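Long-range contact in extracellular matrix-binding protein EbhA (Staphylococcus aureus, PDB 2DGJ), which probably serves as a cell wall-associated adhesin that binds extracellular matrix, built as a long rod of connected three-helix bundles: residues Asp126-Ser131 against Asp182-Leu187. Sequence-based numbering, arbitrary orientation.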
ATOM      1  N   ASP A 126      -7.433 -13.181  -8.874  1.00 15.68           N
ATOM      2  CA  ASP A 126      -8.033 -14.385  -8.311  1.00 15.86           C
ATOM      3  C   ASP A 126      -9.469 -14.088  -7.887  1.00 16.08           C
ATOM      4  O   ASP A 126     -10.362 -14.918  -8.052  1.00 15.98           O
ATOM      5  CB  ASP A 126      -7.236 -14.863  -7.097  1.00 15.76           C
ATOM      6  CG  ASP A 126      -7.726 -16.199  -6.569  1.00 15.69           C
ATOM      7  OD1 ASP A 126      -7.517 -17.222  -7.256  1.00 15.62           O
ATOM      8  OD2 ASP A 126      -8.329 -16.228  -5.476  1.00 15.60           O
ATOM      9  N   GLY A 127      -9.681 -12.900  -7.327  1.00 16.33           N
ATOM     10  CA  GLY A 127     -11.014 -12.525  -6.896  1.00 16.67           C
ATOM     11  C   GLY A 127     -11.966 -12.475  -8.076  1.00 16.94           C
ATOM     12  O   GLY A 127     -13.107 -12.917  -7.986  1.00 16.75           O
ATOM     13  N   ALA A 128     -11.487 -11.933  -9.191  1.00 17.33           N
ATOM     14  CA  ALA A 128     -12.295 -11.825 -10.401  1.00 17.82           C
ATOM     15  C   ALA A 128     -12.578 -13.207 -10.982  1.00 18.27           C
ATOM     16  O   ALA A 128     -13.700 -13.491 -11.408  1.00 18.38           O
ATOM     17  CB  ALA A 128     -11.575 -10.959 -11.420  1.00 17.56           C
HETATM   18  N   MSE A 129     -11.560 -14.061 -11.002  1.00 18.89           N
HETATM   19  CA  MSE A 129     -11.714 -15.419 -11.508  1.00 19.50           C
HETATM   20  C   MSE A 129     -12.767 -16.124 -10.662  1.00 19.33           C
HETATM   21  O   MSE A 129     -13.610 -16.852 -11.181  1.00 19.34           O
HETATM   22  CB  MSE A 129     -10.392 -16.183 -11.415  1.00 20.66           C
HETATM   23  CG  MSE A 129      -9.345 -15.763 -12.431  1.00 22.31           C
HETATM   24 SE   MSE A 129      -9.840 -16.247 -14.235  1.00 25.26          SE
HETATM   25  CE  MSE A 129      -9.265 -18.093 -14.220  1.00 24.08           C
ATOM     26  N   ASN A 130     -12.716 -15.889  -9.356  1.00 19.07           N
ATOM     27  CA  ASN A 130     -13.665 -16.490  -8.430  1.00 18.89           C
ATOM     28  C   ASN A 130     -15.079 -16.053  -8.793  1.00 18.74           C
ATOM     29  O   ASN A 130     -16.020 -16.847  -8.751  1.00 18.78           O
ATOM     30  CB  ASN A 130     -13.339 -16.055  -7.001  1.00 18.99           C
ATOM     31  CG  ASN A 130     -14.210 -16.742  -5.965  1.00 19.00           C
ATOM     32  OD1 ASN A 130     -14.860 -16.088  -5.154  1.00 19.27           O
ATOM     33  ND2 ASN A 130     -14.222 -18.069  -5.985  1.00 18.87           N
ATOM     34  N   SER A 131     -15.220 -14.783  -9.150  1.00 18.58           N
ATOM     35  CA  SER A 131     -16.517 -14.236  -9.517  1.00 18.50           C
ATOM     36  C   SER A 131     -17.018 -14.855 -10.818  1.00 18.34           C
ATOM     37  O   SER A 131     -18.188 -15.227 -10.932  1.00 18.32           O
ATOM     38  CB  SER A 131     -16.427 -12.718  -9.669  1.00 18.62           C
ATOM     39  OG  SER A 131     -16.123 -12.086  -8.435  1.00 18.75           O
ATOM     40  N   ASP A 182     -10.168  -8.642 -19.059  1.00 20.95           N
ATOM     41  CA  ASP A 182     -10.859  -9.649 -19.854  1.00 20.76           C
ATOM     42  C   ASP A 182     -11.713 -10.557 -18.977  1.00 20.70           C
ATOM     43  O   ASP A 182     -12.804 -10.971 -19.375  1.00 20.72           O
ATOM     44  CB  ASP A 182      -9.860 -10.489 -20.655  1.00 20.86           C
ATOM     45  CG  ASP A 182      -9.198  -9.700 -21.767  1.00 20.93           C
ATOM     46  OD1 ASP A 182      -9.894  -8.883 -22.409  1.00 21.03           O
ATOM     47  OD2 ASP A 182      -7.990  -9.901 -22.012  1.00 21.15           O
ATOM     48  N   VAL A 183     -11.219 -10.867 -17.784  1.00 20.63           N
ATOM     49  CA  VAL A 183     -11.978 -11.708 -16.873  1.00 20.50           C
ATOM     50  C   VAL A 183     -13.283 -10.974 -16.592  1.00 20.60           C
ATOM     51  O   VAL A 183     -14.363 -11.564 -16.671  1.00 20.56           O
ATOM     52  CB  VAL A 183     -11.230 -11.937 -15.541  1.00 20.42           C
ATOM     53  CG1 VAL A 183     -12.122 -12.692 -14.559  1.00 20.24           C
ATOM     54  CG2 VAL A 183      -9.955 -12.720 -15.793  1.00 20.23           C
ATOM     55  N   ASP A 184     -13.172  -9.685 -16.285  1.00 20.63           N
ATOM     56  CA  ASP A 184     -14.349  -8.878 -15.996  1.00 20.72           C
ATOM     57  C   ASP A 184     -15.262  -8.797 -17.212  1.00 20.64           C
ATOM     58  O   ASP A 184     -16.484  -8.783 -17.075  1.00 20.60           O
ATOM     59  CB  ASP A 184     -13.957  -7.465 -15.549  1.00 20.77           C
ATOM     60  CG  ASP A 184     -13.411  -7.435 -14.128  1.00 20.97           C
ATOM     61  OD1 ASP A 184     -13.820  -8.291 -13.316  1.00 21.00           O
ATOM     62  OD2 ASP A 184     -12.587  -6.546 -13.817  1.00 20.95           O
ATOM     63  N   ASN A 185     -14.670  -8.738 -18.401  1.00 20.52           N
ATOM     64  CA  ASN A 185     -15.471  -8.679 -19.614  1.00 20.42           C
ATOM     65  C   ASN A 185     -16.258  -9.976 -19.736  1.00 20.20           C
ATOM     66  O   ASN A 185     -17.443  -9.969 -20.079  1.00 20.18           O
ATOM     67  CB  ASN A 185     -14.586  -8.498 -20.849  1.00 20.60           C
ATOM     68  CG  ASN A 185     -13.938  -7.125 -20.917  1.00 20.82           C
ATOM     69  OD1 ASN A 185     -14.588  -6.107 -20.681  1.00 20.95           O
ATOM     70  ND2 ASN A 185     -12.658  -7.093 -21.267  1.00 20.88           N
ATOM     71  N   ALA A 186     -15.587 -11.090 -19.447  1.00 19.93           N
ATOM     72  CA  ALA A 186     -16.206 -12.408 -19.516  1.00 19.64           C
ATOM     73  C   ALA A 186     -17.318 -12.511 -18.479  1.00 19.49           C
ATOM     74  O   ALA A 186     -18.394 -13.027 -18.762  1.00 19.54           O
ATOM     75  CB  ALA A 186     -15.156 -13.498 -19.282  1.00 19.64           C
ATOM     76  N   LEU A 187     -17.057 -12.011 -17.278  1.00 19.26           N
ATOM     77  CA  LEU A 187     -18.047 -12.048 -16.209  1.00 19.15           C
ATOM     78  C   LEU A 187     -19.321 -11.317 -16.620  1.00 19.11           C
ATOM     79  O   LEU A 187     -20.424 -11.858 -16.507  1.00 19.08           O
ATOM     80  CB  LEU A 187     -17.477 -11.416 -14.937  1.00 19.02           C
ATOM     81  CG  LEU A 187     -18.458 -11.134 -13.797  1.00 18.85           C
ATOM     82  CD1 LEU A 187     -19.233 -12.389 -13.467  1.00 18.78           C
ATOM     83  CD2 LEU A 187     -17.699 -10.641 -12.576  1.00 18.84           C
TER
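Ala128, Met129 and Ser131 meet Val183 and Leu187 in a mainly apolar helix-helix contact within the FIVAR part of the chain, where helix 112-135 packs beside helix 180-194 near the middle of the rod. The two segments run nearly parallel, their axes 18° apart and 9.2 Å from each other at closest approach. Val183 supplies both branches. With CG1 anti to the backbone N (chi1 174°), that methyl lies 3.6 Å from Ala128 CB and equally close to Ala128 O, while CG2 touches the selenium of Met129, SE, at 3.9 Å. The CB of Met129 (selenomethionine here) points away from the partner segment and its chain is bent at chi2 and chi3; the side chain crosses Val183 at about a right angle. Ile169 and Leu170 of helix 153-170, consistent with a three-helix bundle, also touch Met129. One turn further on, Leu187 CD2 packs on Ser131 CB at 3.8 Å, and Thr31 and Gln35 of the second subunit pack on Ser131 and Leu187 respectively. The Ser131 hydroxyl turns back to its own helix: OG donates to Gly127 O (3.2 Å), coming from the face of that carbonyl opposite Ser131 N. Asp184, whose OD1 skirts Ala128 CB, makes a salt bridge to Lys180 through OD2. With the Ser131 hydroxyl and Asp184 OD2 engaged within their own helices, cohesion between the segments is mainly van der Waals, methyls and selenium packing on side chains and carbonyl oxygens.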